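Local coordinates for cytoplasmic protein (Cryptococcus neoformans var. grubii serotype A, PDB 7LPO) that probably hydrolyses steryl beta-glucosides, releasing the sterol from glucose, as a family 5 glycoside hydrolase of a pathogenic fungus, at residues A[462-467]-A[549-554]; A[530-533]-A[537-540]; A[575-580]-A[587-592]. All coordinates share one frame; numbering follows the deposited sequence.

Contact 1: A[462-467]-A[549-554]; sequences KHWNWF and QQKAMD
The indole of Trp464 lies against helix 547-559, with Ala552 and Lys551 meeting one face of the ring. This is CH-pi packing of a loop aromatic on a helix: the loop after helix 456-461 meets helix 547-559, in a chain whose catalytic domain is probably the TIM barrel of family 5 glycoside hydrolases. Each ring of the indole receives its own partner. Ala552 CA stands 3.8 Å from the centroid of the six-membered ring, 19° off the normal, while Lys551 CB stands 4.0 Å from the centroid of the five-membered ring, at a more slanting 29°. The indole rests mainly on these two carbons and on the Ala552 methyl, and Lys551 CD reaches its nitrogen. Closest of all is that methyl, whose CB lies 3.4 Å from Trp464 CE3.

Trp464 reaches the helix because its CG is anti to the backbone N (chi1 177°), which carries the ring out from the loop; Trp464 CA is 5.9 Å from Ala552 CA. Lys551 crosses the indole at about a right angle; its chain then bends at chi3 and chi4, taking the ammonium end away from the loop. No hydrogen bond spans the two segments. Trp464 NE1 is instead bonded to Glu490 OE2, which would help to fix how the indole is turned about its CB-CG bond. Thr458 of helix 456-461 touches both Trp464 and Ala552, so the preceding helix packs beside the same junction. On the pyrrole side, Trp464 NE1 lies 3.6 Å from Lys551 CB and 3.9 Å from Lys551 CD.

Contact 2: A[530-533]-A[537-540]; sequences DKKA and VDGG
Lys532 and Asp538 form a salt bridge across a short surface turn, Lys532 NZ to Asp538 OD2 at 2.8 Å. The ammonium takes the anti lone pair of OD2, on the side away from the other carboxylate oxygen, and the two side chains cross at about a right angle. Lysine gets there with a chain extended as far as CE and then turned at its last torsion (chi4 66°), which swings NZ in to the acid. The same NZ also gives a hydrogen bond to the carbonyl O of Arg541, so it is held by a carboxylate oxygen within the turn and by a carbonyl just after it. Arg541 NH1 in turn bonds to Asp538 O.

A water lies between the two backbones: it accepts from Val537 N at 3.2 Å and is 2.8 Å from Lys532 O, apparently donating to it. Inside the second segment, Gly540 N bonds to Val537 O at 2.9 Å, closing a type I' beta turn with Asp538 and Gly539 at its corner, both at positive phi.

Val537 supplies the apolar part with its two methyls divided between partners. Val537 CG1 lies 3.4 Å from the carbonyl O of Asp530 and 4.0 Å from Asp530 CB; Val537 CG2 meets the base of the lysine, 4.0 Å from Lys532 CB. The long aliphatic stem of Lys532 thus packs at its root and pairs at its end. At the surface, the chain folds back on the weakly bonded end of helix 528-531 and the short 3-10 segment after it, before running on to helix 547-559.

Contact 3: A[575-580]-A[587-592]; sequences PDNVHE and GEDLSL
Asn577 and Asp589 both carry CG anti to the backbone N (chi1 168° in the asparagine), and these torsions bring an amide and a carboxylate together between two irregular segments of loop. Asn577 ND2 donates to Asp589 OD1 at 2.8 Å. The bond is bent, with an N-H...O angle of 143°, and the donor comes from above the carboxylate plane rather than along it; the two flat groups are turned 48° apart. A second ND2 bond goes to Asp583, in the residues linking the two segments, so both acids draw on the one amide nitrogen.

Two waters extend this pairing. One donates to Asn577 OD1 at 2.6 Å and to Asp589 OD2 at 2.7 Å, bridging amide to carboxylate beside the direct bond. The other donates to Asp589 OD2 at 2.6 Å and to the carbonyl O of His579 at 2.8 Å.

These segments belong to the long loop that follows strand 567-570, a strand of what is probably the TIM barrel of this family 5 enzyme, and Asp589 is a buried junction within it. Besides the contacts above, its OD1 forms a salt bridge with Arg660 and its OD2 accepts from Tyr534; the arginine would be expected to favour the charged carboxylate. Ser591 adds the apolar side of the contact, its CB 3.8 Å from Asn577 CB, and the same Ser591 CB is in van der Waals contact with Asn577 ND2 at 3.7 Å. Ser591 OG bonds to Trp593 O, two residues on, and to Val574 N, just before 575-580, a further tie between the two parts of the loop.

How the contacts relate
The three contacts sit 16 to 17 Å apart, centre to centre, yet each touches the other two, and lysines make two of those junctions. Lys462 NZ of contact 1 lies 2.9 Å from Gly587 O of contact 3, a probable hydrogen bond; Lys531 NZ of contact 2 lies 2.8 Å from His579 O of contact 3, likewise probable. Contacts 1 and 2 meet by packing, Gln549 NE2 to Ala533 CB at 3.7 Å, between the 3-10 segment after helix 528-531 and the first turn of helix 547-559. In segment 587-592 of contact 3, Glu588 OE1 hydrogen-bonds to O3 of a bound tris molecule, probably from the crystallisation liquor.

Contact 1: A[462-467]-A[549-554]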
ATOM      1  N   LYS A 462      -5.323 -17.435   1.475  1.00 19.69           N
ATOM      2  CA  LYS A 462      -5.484 -17.329   2.928  1.00 20.92           C
ATOM      3  C   LYS A 462      -5.085 -18.655   3.620  1.00 21.28           C
ATOM      4  O   LYS A 462      -5.783 -19.173   4.474  1.00 22.30           O
ATOM      5  CB  LYS A 462      -6.920 -16.910   3.278  1.00 21.53           C
ATOM      6  CG  LYS A 462      -7.270 -15.578   2.602  1.00 20.00           C
ATOM      7  CD  LYS A 462      -8.631 -15.067   2.984  1.00 21.51           C
ATOM      8  CE  LYS A 462      -8.751 -13.580   2.641  1.00 26.00           C
ATOM      9  NZ  LYS A 462     -10.122 -13.087   2.880  1.00 29.98           N
ATOM     10  N   HIS A 463      -3.920 -19.148   3.210  0.63 23.14           N
ATOM     11  CA  HIS A 463      -3.355 -20.385   3.736  0.63 19.64           C
ATOM     12  C   HIS A 463      -1.841 -20.258   3.646  0.63 22.14           C
ATOM     13  O   HIS A 463      -1.311 -19.756   2.650  0.63 19.51           O
ATOM     14  CB  HIS A 463      -3.854 -21.599   2.939  0.63 23.48           C
ATOM     15  CG  HIS A 463      -3.514 -22.916   3.564  0.63 22.03           C
ATOM     16  ND1 HIS A 463      -4.409 -23.628   4.332  0.63 23.20           N
ATOM     17  CD2 HIS A 463      -2.380 -23.656   3.521  0.63 23.47           C
ATOM     18  CE1 HIS A 463      -3.835 -24.744   4.749  0.63 22.67           C
ATOM     19  NE2 HIS A 463      -2.605 -24.786   4.269  0.63 22.49           N
ATOM     20  N   TRP A 464      -1.151 -20.697   4.690  1.00 19.86           N
ATOM     21  CA  TRP A 464       0.303 -20.818   4.641  1.00 17.08           C
ATOM     22  C   TRP A 464       0.590 -22.180   4.027  1.00 17.77           C
ATOM     23  O   TRP A 464       0.445 -23.210   4.688  1.00 16.99           O
ATOM     24  CB  TRP A 464       0.928 -20.699   6.019  1.00 16.20           C
ATOM     25  CG  TRP A 464       2.408 -20.897   5.982  1.00 15.45           C
ATOM     26  CD1 TRP A 464       3.118 -21.850   6.644  1.00 16.31           C
ATOM     27  CD2 TRP A 464       3.367 -20.137   5.227  1.00 16.73           C
ATOM     28  NE1 TRP A 464       4.461 -21.727   6.365  1.00 17.77           N
ATOM     29  CE2 TRP A 464       4.641 -20.685   5.498  1.00 18.00           C
ATOM     30  CE3 TRP A 464       3.271 -19.051   4.351  1.00 18.57           C
ATOM     31  CZ2 TRP A 464       5.809 -20.178   4.937  1.00 19.09           C
ATOM     32  CZ3 TRP A 464       4.433 -18.543   3.790  1.00 20.02           C
ATOM     33  CH2 TRP A 464       5.686 -19.109   4.082  1.00 20.98           C
ATOM     34  N   ASN A 465       0.972 -22.193   2.753  1.00 15.14           N
ATOM     35  CA  ASN A 465       1.171 -23.436   2.023  1.00 15.18           C
ATOM     36  C   ASN A 465       2.553 -24.026   2.256  1.00 15.17           C
ATOM     37  O   ASN A 465       3.517 -23.307   2.528  1.00 16.47           O
ATOM     38  CB  ASN A 465       0.970 -23.190   0.534  1.00 15.20           C
ATOM     39  CG  ASN A 465      -0.417 -22.694   0.225  1.00 18.30           C
ATOM     40  OD1 ASN A 465      -0.647 -21.503  -0.034  1.00 19.41           O
ATOM     41  ND2 ASN A 465      -1.366 -23.605   0.271  1.00 16.05           N
ATOM     42  N   TRP A 466       2.644 -25.352   2.130  1.00 16.12           N
ATOM     43  CA  TRP A 466       3.919 -26.055   2.198  1.00 16.11           C
ATOM     44  C   TRP A 466       4.726 -25.887   0.922  1.00 16.83           C
ATOM     45  O   TRP A 466       5.857 -26.378   0.845  1.00 18.81           O
ATOM     46  CB  TRP A 466       3.696 -27.548   2.490  1.00 18.65           C
ATOM     47  CG  TRP A 466       2.708 -28.219   1.585  1.00 20.00           C
ATOM     48  CD1 TRP A 466       1.375 -28.384   1.813  1.00 22.21           C
ATOM     49  CD2 TRP A 466       2.973 -28.823   0.313  1.00 17.27           C
ATOM     50  NE1 TRP A 466       0.787 -29.040   0.755  1.00 20.42           N
ATOM     51  CE2 TRP A 466       1.749 -29.322  -0.177  1.00 18.63           C
ATOM     52  CE3 TRP A 466       4.125 -28.990  -0.459  1.00 16.24           C
ATOM     53  CZ2 TRP A 466       1.642 -29.961  -1.409  1.00 18.30           C
ATOM     54  CZ3 TRP A 466       4.020 -29.630  -1.678  1.00 16.28           C
ATOM     55  CH2 TRP A 466       2.786 -30.104  -2.146  1.00 17.43           C
ATOM     56  N   PHE A 467       4.156 -25.215  -0.076  1.00 17.48           N
ATOM     57  CA  PHE A 467       4.835 -24.844  -1.305  1.00 17.64           C
ATOM     58  C   PHE A 467       4.618 -23.357  -1.550  1.00 16.35           C
ATOM     59  O   PHE A 467       3.748 -22.726  -0.947  1.00 16.84           O
ATOM     60  CB  PHE A 467       4.290 -25.624  -2.503  1.00 19.81           C
ATOM     61  CG  PHE A 467       2.838 -25.362  -2.762  1.00 20.62           C
ATOM     62  CD1 PHE A 467       1.868 -26.071  -2.081  1.00 22.30           C
ATOM     63  CD2 PHE A 467       2.442 -24.381  -3.658  1.00 21.56           C
ATOM     64  CE1 PHE A 467       0.521 -25.828  -2.294  1.00 21.35           C
ATOM     65  CE2 PHE A 467       1.103 -24.127  -3.873  1.00 20.52           C
ATOM     66  CZ  PHE A 467       0.139 -24.857  -3.189  1.00 20.72           C
ATOM     67  N   GLN A 549      -0.082 -18.292  10.841  1.00 14.44           N
ATOM     68  CA  GLN A 549       0.110 -16.873  10.576  1.00 14.40           C
ATOM     69  C   GLN A 549       1.528 -16.446  10.936  1.00 14.67           C
ATOM     70  O   GLN A 549       2.144 -15.623  10.237  1.00 14.32           O
ATOM     71  CB  GLN A 549      -0.920 -16.065  11.357  1.00 14.40           C
ATOM     72  CG  GLN A 549      -2.360 -16.250  10.863  1.00 14.44           C
ATOM     73  CD  GLN A 549      -3.079 -17.429  11.506  1.00 14.49           C
ATOM     74  OE1 GLN A 549      -2.454 -18.368  12.001  1.00 14.50           O
ATOM     75  NE2 GLN A 549      -4.412 -17.389  11.483  1.00 14.53           N
ATOM     76  N   GLN A 550       2.074 -17.031  12.008  1.00 15.24           N
ATOM     77  CA  GLN A 550       3.404 -16.674  12.476  1.00 17.97           C
ATOM     78  C   GLN A 550       4.474 -17.058  11.456  1.00 18.89           C
ATOM     79  O   GLN A 550       5.350 -16.253  11.134  1.00 18.82           O
ATOM     80  CB  GLN A 550       3.670 -17.352  13.812  1.00 20.77           C
ATOM     81  CG  GLN A 550       5.004 -17.015  14.427  1.00 22.71           C
ATOM     82  CD  GLN A 550       5.071 -17.390  15.893  1.00 23.34           C
ATOM     83  OE1 GLN A 550       6.003 -18.062  16.317  1.00 24.48           O
ATOM     84  NE2 GLN A 550       4.087 -16.966  16.668  1.00 24.95           N
ATOM     85  N   LYS A 551       4.417 -18.288  10.941  1.00 18.12           N
ATOM     86  CA  LYS A 551       5.381 -18.693   9.921  1.00 18.42           C
ATOM     87  C   LYS A 551       5.281 -17.804   8.686  1.00 17.50           C
ATOM     88  O   LYS A 551       6.297 -17.340   8.153  1.00 19.61           O
ATOM     89  CB  LYS A 551       5.162 -20.159   9.540  1.00 21.11           C
ATOM     90  CG  LYS A 551       5.466 -21.164  10.641  1.00 24.90           C
ATOM     91  CD  LYS A 551       5.410 -22.584  10.092  1.00 31.24           C
ATOM     92  CE  LYS A 551       4.863 -23.573  11.102  1.00 36.85           C
ATOM     93  NZ  LYS A 551       5.612 -23.531  12.391  1.00 41.11           N
ATOM     94  N   ALA A 552       4.061 -17.577   8.195  1.00 14.38           N
ATOM     95  CA  ALA A 552       3.887 -16.726   7.020  1.00 15.23           C
ATOM     96  C   ALA A 552       4.452 -15.336   7.268  1.00 14.81           C
ATOM     97  O   ALA A 552       5.228 -14.812   6.460  1.00 14.27           O
ATOM     98  CB  ALA A 552       2.404 -16.647   6.647  1.00 15.81           C
ATOM     99  N   MET A 553       4.060 -14.717   8.382  1.00 16.83           N
ATOM    100  CA  MET A 553       4.570 -13.404   8.762  1.00 18.57           C
ATOM    101  C   MET A 553       6.098 -13.405   8.842  1.00 17.72           C
ATOM    102  O   MET A 553       6.755 -12.506   8.317  1.00 17.34           O
ATOM    103  CB  MET A 553       3.978 -12.998  10.112  1.00 20.11           C
ATOM    104  CG  MET A 553       4.257 -11.579  10.550  1.00 24.39           C
ATOM    105  SD  MET A 553       3.183 -10.364   9.725  1.00 33.77           S
ATOM    106  CE  MET A 553       4.338  -9.485   8.820  1.00 30.41           C
ATOM    107  N   ASP A 554       6.657 -14.403   9.532  1.00 14.61           N
ATOM    108  CA  ASP A 554       8.107 -14.461   9.728  1.00 16.09           C
ATOM    109  C   ASP A 554       8.856 -14.649   8.413  1.00 16.67           C
ATOM    110  O   ASP A 554       9.958 -14.115   8.253  1.00 16.34           O
ATOM    111  CB  ASP A 554       8.435 -15.594  10.706  1.00 17.22           C
ATOM    112  CG  ASP A 554       9.907 -15.666  11.059  1.00 20.11           C
ATOM    113  OD1 ASP A 554      10.522 -14.619  11.340  1.00 21.97           O
ATOM    114  OD2 ASP A 554      10.458 -16.785  11.058  1.00 19.97           O
TER

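Contact 2: A[530-533]-A[537-540]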
ATOM      1  N   ASP A 530     -10.255 -20.728   7.280  1.00 26.01           N
ATOM      2  CA  ASP A 530     -11.642 -20.495   7.653  1.00 27.40           C
ATOM      3  C   ASP A 530     -11.738 -19.977   9.084  1.00 23.25           C
ATOM      4  O   ASP A 530     -12.677 -20.293   9.817  1.00 21.44           O
ATOM      5  CB  ASP A 530     -12.478 -21.763   7.472  1.00 34.45           C
ATOM      6  CG  ASP A 530     -12.471 -22.264   6.037  1.00 42.15           C
ATOM      7  OD1 ASP A 530     -12.516 -21.430   5.107  1.00 44.48           O
ATOM      8  OD2 ASP A 530     -12.416 -23.497   5.837  1.00 45.46           O
ATOM      9  N   LYS A 531     -10.752 -19.166   9.479  1.00 22.71           N
ATOM     10  CA  LYS A 531     -10.755 -18.474  10.766  1.00 20.12           C
ATOM     11  C   LYS A 531     -10.660 -19.456  11.934  1.00 18.00           C
ATOM     12  O   LYS A 531     -11.235 -19.233  13.005  1.00 16.71           O
ATOM     13  CB  LYS A 531     -11.990 -17.586  10.895  1.00 20.76           C
ATOM     14  CG  LYS A 531     -12.168 -16.600   9.745  1.00 20.81           C
ATOM     15  CD  LYS A 531     -13.327 -15.636  10.008  1.00 20.21           C
ATOM     16  CE  LYS A 531     -13.453 -14.591   8.908  1.00 20.52           C
ATOM     17  NZ  LYS A 531     -14.553 -13.611   9.224  1.00 20.83           N
ATOM     18  N   LYS A 532      -9.902 -20.538  11.732  1.00 16.29           N
ATOM     19  CA  LYS A 532      -9.711 -21.516  12.797  1.00 17.00           C
ATOM     20  C   LYS A 532      -9.086 -20.875  14.029  1.00 17.03           C
ATOM     21  O   LYS A 532      -9.426 -21.234  15.163  1.00 19.45           O
ATOM     22  CB  LYS A 532      -8.845 -22.667  12.290  1.00 18.29           C
ATOM     23  CG  LYS A 532      -8.628 -23.789  13.286  1.00 21.09           C
ATOM     24  CD  LYS A 532      -7.862 -24.936  12.617  1.00 23.01           C
ATOM     25  CE  LYS A 532      -7.618 -26.093  13.572  1.00 23.44           C
ATOM     26  NZ  LYS A 532      -8.896 -26.751  13.978  1.00 23.40           N
ATOM     27  N   ALA A 533      -8.174 -19.916  13.830  1.00 15.17           N
ATOM     28  CA  ALA A 533      -7.552 -19.249  14.969  1.00 17.10           C
ATOM     29  C   ALA A 533      -8.546 -18.406  15.756  1.00 17.58           C
ATOM     30  O   ALA A 533      -8.282 -18.057  16.915  1.00 17.38           O
ATOM     31  CB  ALA A 533      -6.395 -18.367  14.501  1.00 18.44           C
ATOM     32  N   VAL A 537     -14.398 -22.706  13.587  1.00 20.68           N
ATOM     33  CA  VAL A 537     -14.657 -24.018  13.005  1.00 21.37           C
ATOM     34  C   VAL A 537     -14.164 -25.114  13.943  1.00 23.20           C
ATOM     35  O   VAL A 537     -13.553 -24.851  14.979  1.00 22.69           O
ATOM     36  CB  VAL A 537     -13.998 -24.170  11.621  1.00 23.53           C
ATOM     37  CG1 VAL A 537     -14.449 -23.060  10.692  1.00 25.24           C
ATOM     38  CG2 VAL A 537     -12.474 -24.175  11.753  1.00 26.44           C
ATOM     39  N   ASP A 538     -14.460 -26.362  13.561  1.00 26.96           N
ATOM     40  CA  ASP A 538     -13.951 -27.555  14.247  1.00 28.66           C
ATOM     41  C   ASP A 538     -14.308 -27.542  15.730  1.00 27.61           C
ATOM     42  O   ASP A 538     -13.527 -27.983  16.581  1.00 28.35           O
ATOM     43  CB  ASP A 538     -12.439 -27.692  14.049  1.00 30.07           C
ATOM     44  CG  ASP A 538     -12.051 -27.812  12.580  1.00 32.37           C
ATOM     45  OD1 ASP A 538     -12.885 -28.304  11.795  1.00 34.02           O
ATOM     46  OD2 ASP A 538     -10.927 -27.410  12.204  1.00 33.45           O
ATOM     47  N   GLY A 539     -15.501 -27.040  16.038  1.00 28.24           N
ATOM     48  CA  GLY A 539     -15.960 -26.965  17.413  1.00 28.72           C
ATOM     49  C   GLY A 539     -15.210 -25.991  18.289  1.00 29.03           C
ATOM     50  O   GLY A 539     -15.289 -26.089  19.522  1.00 27.35           O
ATOM     51  N   GLY A 540     -14.489 -25.043  17.688  1.00 27.13           N
ATOM     52  CA  GLY A 540     -13.619 -24.158  18.426  1.00 26.17           C
ATOM     53  C   GLY A 540     -12.186 -24.626  18.535  1.00 25.19           C
ATOM     54  O   GLY A 540     -11.350 -23.886  19.074  1.00 26.28           O
TER
HETATM   55  O   HOH W   1     -11.705 -22.776  15.300  1.00 21.65           O

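Contact 3: A[575-580]-A[587-592]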
ATOM      1  N   PRO A 575      -7.261  -0.357  14.401  1.00 17.59           N
ATOM      2  CA  PRO A 575      -7.860  -0.374  15.750  1.00 20.13           C
ATOM      3  C   PRO A 575      -9.223  -1.046  15.858  1.00 19.54           C
ATOM      4  O   PRO A 575      -9.531  -1.593  16.926  1.00 19.71           O
ATOM      5  CB  PRO A 575      -7.950   1.116  16.106  1.00 21.63           C
ATOM      6  CG  PRO A 575      -6.764   1.737  15.356  1.00 22.84           C
ATOM      7  CD  PRO A 575      -6.690   0.963  14.053  1.00 20.21           C
ATOM      8  N   ASP A 576     -10.047  -1.042  14.811  1.00 20.33           N
ATOM      9  CA  ASP A 576     -11.398  -1.587  14.913  1.00 20.96           C
ATOM     10  C   ASP A 576     -11.554  -2.919  14.179  1.00 20.06           C
ATOM     11  O   ASP A 576     -12.680  -3.335  13.891  1.00 21.88           O
ATOM     12  CB  ASP A 576     -12.426  -0.570  14.406  1.00 26.07           C
ATOM     13  CG  ASP A 576     -12.284  -0.273  12.921  1.00 33.49           C
ATOM     14  OD1 ASP A 576     -11.375  -0.834  12.268  1.00 36.89           O
ATOM     15  OD2 ASP A 576     -13.085   0.533  12.401  1.00 36.42           O
ATOM     16  N   ASN A 577     -10.454  -3.610  13.902  1.00 16.17           N
ATOM     17  CA  ASN A 577     -10.532  -4.948  13.327  1.00 15.38           C
ATOM     18  C   ASN A 577     -11.316  -5.883  14.245  1.00 15.59           C
ATOM     19  O   ASN A 577     -11.193  -5.831  15.470  1.00 15.88           O
ATOM     20  CB  ASN A 577      -9.119  -5.484  13.086  1.00 14.35           C
ATOM     21  CG  ASN A 577      -9.091  -6.982  12.758  1.00 15.33           C
ATOM     22  OD1 ASN A 577      -9.294  -7.826  13.627  1.00 14.41           O
ATOM     23  ND2 ASN A 577      -8.840  -7.304  11.499  1.00 14.38           N
ATOM     24  N   VAL A 578     -12.147  -6.733  13.646  1.00 15.81           N
ATOM     25  CA  VAL A 578     -12.893  -7.749  14.381  1.00 17.17           C
ATOM     26  C   VAL A 578     -12.801  -9.064  13.620  1.00 18.34           C
ATOM     27  O   VAL A 578     -12.569  -9.094  12.410  1.00 21.60           O
ATOM     28  CB  VAL A 578     -14.377  -7.372  14.587  1.00 18.96           C
ATOM     29  CG1 VAL A 578     -14.520  -6.329  15.692  1.00 20.29           C
ATOM     30  CG2 VAL A 578     -14.967  -6.864  13.292  1.00 19.73           C
ATOM     31  N   HIS A 579     -13.006 -10.165  14.344  1.00 16.55           N
ATOM     32  CA  HIS A 579     -12.921 -11.483  13.713  1.00 16.35           C
ATOM     33  C   HIS A 579     -13.992 -11.669  12.644  1.00 14.90           C
ATOM     34  O   HIS A 579     -13.746 -12.284  11.603  1.00 16.55           O
ATOM     35  CB  HIS A 579     -13.056 -12.590  14.757  1.00 15.11           C
ATOM     36  CG  HIS A 579     -11.886 -12.700  15.674  1.00 15.62           C
ATOM     37  ND1 HIS A 579     -11.877 -13.533  16.771  1.00 14.64           N
ATOM     38  CD2 HIS A 579     -10.686 -12.076  15.659  1.00 14.56           C
ATOM     39  CE1 HIS A 579     -10.725 -13.403  17.402  1.00 14.60           C
ATOM     40  NE2 HIS A 579      -9.979 -12.535  16.741  1.00 14.55           N
ATOM     41  N   GLU A 580     -15.202 -11.180  12.898  1.00 15.28           N
ATOM     42  CA  GLU A 580     -16.306 -11.441  11.981  1.00 15.62           C
ATOM     43  C   GLU A 580     -16.082 -10.765  10.632  1.00 16.38           C
ATOM     44  O   GLU A 580     -16.279 -11.382   9.580  1.00 14.96           O
ATOM     45  CB  GLU A 580     -17.616 -10.966  12.606  1.00 20.93           C
ATOM     46  CG  GLU A 580     -18.834 -11.260  11.754  1.00 27.46           C
ATOM     47  CD  GLU A 580     -20.125 -10.832  12.418  1.00 33.06           C
ATOM     48  OE1 GLU A 580     -20.073 -10.235  13.517  1.00 35.27           O
ATOM     49  OE2 GLU A 580     -21.192 -11.096  11.833  1.00 35.14           O
ATOM     50  N   GLY A 587     -13.388  -8.214   3.023  1.00 14.79           N
ATOM     51  CA  GLY A 587     -13.000  -9.513   3.515  1.00 14.86           C
ATOM     52  C   GLY A 587     -11.548  -9.631   3.900  1.00 14.75           C
ATOM     53  O   GLY A 587     -11.124 -10.718   4.299  1.00 17.10           O
ATOM     54  N   GLU A 588     -10.773  -8.558   3.799  1.00 15.35           N
ATOM     55  CA  GLU A 588      -9.375  -8.596   4.199  1.00 14.48           C
ATOM     56  C   GLU A 588      -9.242  -8.521   5.714  1.00 14.46           C
ATOM     57  O   GLU A 588     -10.035  -7.873   6.405  1.00 14.47           O
ATOM     58  CB  GLU A 588      -8.602  -7.446   3.564  1.00 14.44           C
ATOM     59  CG  GLU A 588      -8.430  -7.607   2.074  1.00 14.64           C
ATOM     60  CD  GLU A 588      -7.323  -6.744   1.514  1.00 15.88           C
ATOM     61  OE1 GLU A 588      -6.770  -5.909   2.261  1.00 16.84           O
ATOM     62  OE2 GLU A 588      -7.025  -6.890   0.313  1.00 18.33           O
ATOM     63  N   ASP A 589      -8.208  -9.185   6.231  1.00 14.53           N
ATOM     64  CA  ASP A 589      -7.970  -9.206   7.673  1.00 14.51           C
ATOM     65  C   ASP A 589      -6.453  -9.291   7.864  1.00 14.91           C
ATOM     66  O   ASP A 589      -5.881 -10.356   8.099  1.00 14.47           O
ATOM     67  CB  ASP A 589      -8.696 -10.367   8.353  1.00 17.22           C
ATOM     68  CG  ASP A 589      -8.573 -10.333   9.870  1.00 19.59           C
ATOM     69  OD1 ASP A 589      -7.724  -9.586  10.396  1.00 19.50           O
ATOM     70  OD2 ASP A 589      -9.332 -11.066  10.535  1.00 21.58           O
ATOM     71  N   LEU A 590      -5.798  -8.136   7.766  1.00 15.08           N
ATOM     72  CA  LEU A 590      -4.346  -8.073   7.819  1.00 16.15           C
ATOM     73  C   LEU A 590      -3.846  -7.279   9.012  1.00 17.06           C
ATOM     74  O   LEU A 590      -2.646  -7.007   9.094  1.00 19.08           O
ATOM     75  CB  LEU A 590      -3.791  -7.469   6.525  1.00 16.73           C
ATOM     76  CG  LEU A 590      -3.690  -8.431   5.340  1.00 18.30           C
ATOM     77  CD1 LEU A 590      -4.973  -8.424   4.536  1.00 17.34           C
ATOM     78  CD2 LEU A 590      -2.503  -8.071   4.432  1.00 21.20           C
ATOM     79  N   SER A 591      -4.729  -6.904   9.936  1.00 17.40           N
ATOM     80  CA  SER A 591      -4.309  -6.144  11.104  1.00 16.65           C
ATOM     81  C   SER A 591      -3.465  -6.994  12.047  1.00 16.35           C
ATOM     82  O   SER A 591      -3.783  -8.155  12.329  1.00 16.13           O
ATOM     83  CB  SER A 591      -5.520  -5.604  11.860  1.00 17.15           C
ATOM     84  OG  SER A 591      -5.106  -4.830  12.975  1.00 16.99           O
ATOM     85  N   LEU A 592      -2.388  -6.389  12.552  1.00 14.22           N
ATOM     86  CA  LEU A 592      -1.552  -7.022  13.561  1.00 14.21           C
ATOM     87  C   LEU A 592      -2.270  -7.206  14.892  1.00 14.23           C
ATOM     88  O   LEU A 592      -1.813  -8.000  15.722  1.00 14.24           O
ATOM     89  CB  LEU A 592      -0.300  -6.178  13.801  1.00 14.17           C
ATOM     90  CG  LEU A 592       0.563  -5.846  12.593  1.00 15.71           C
ATOM     91  CD1 LEU A 592       1.772  -5.053  13.038  1.00 16.28           C
ATOM     92  CD2 LEU A 592       0.974  -7.118  11.883  1.00 18.72           C
TER
HETATM   93  O   HOH W   2      -9.466 -10.326  13.078  1.00 14.47           O
HETATM   94  O   HOH W   3     -11.694 -11.851   9.742  1.00 21.28           O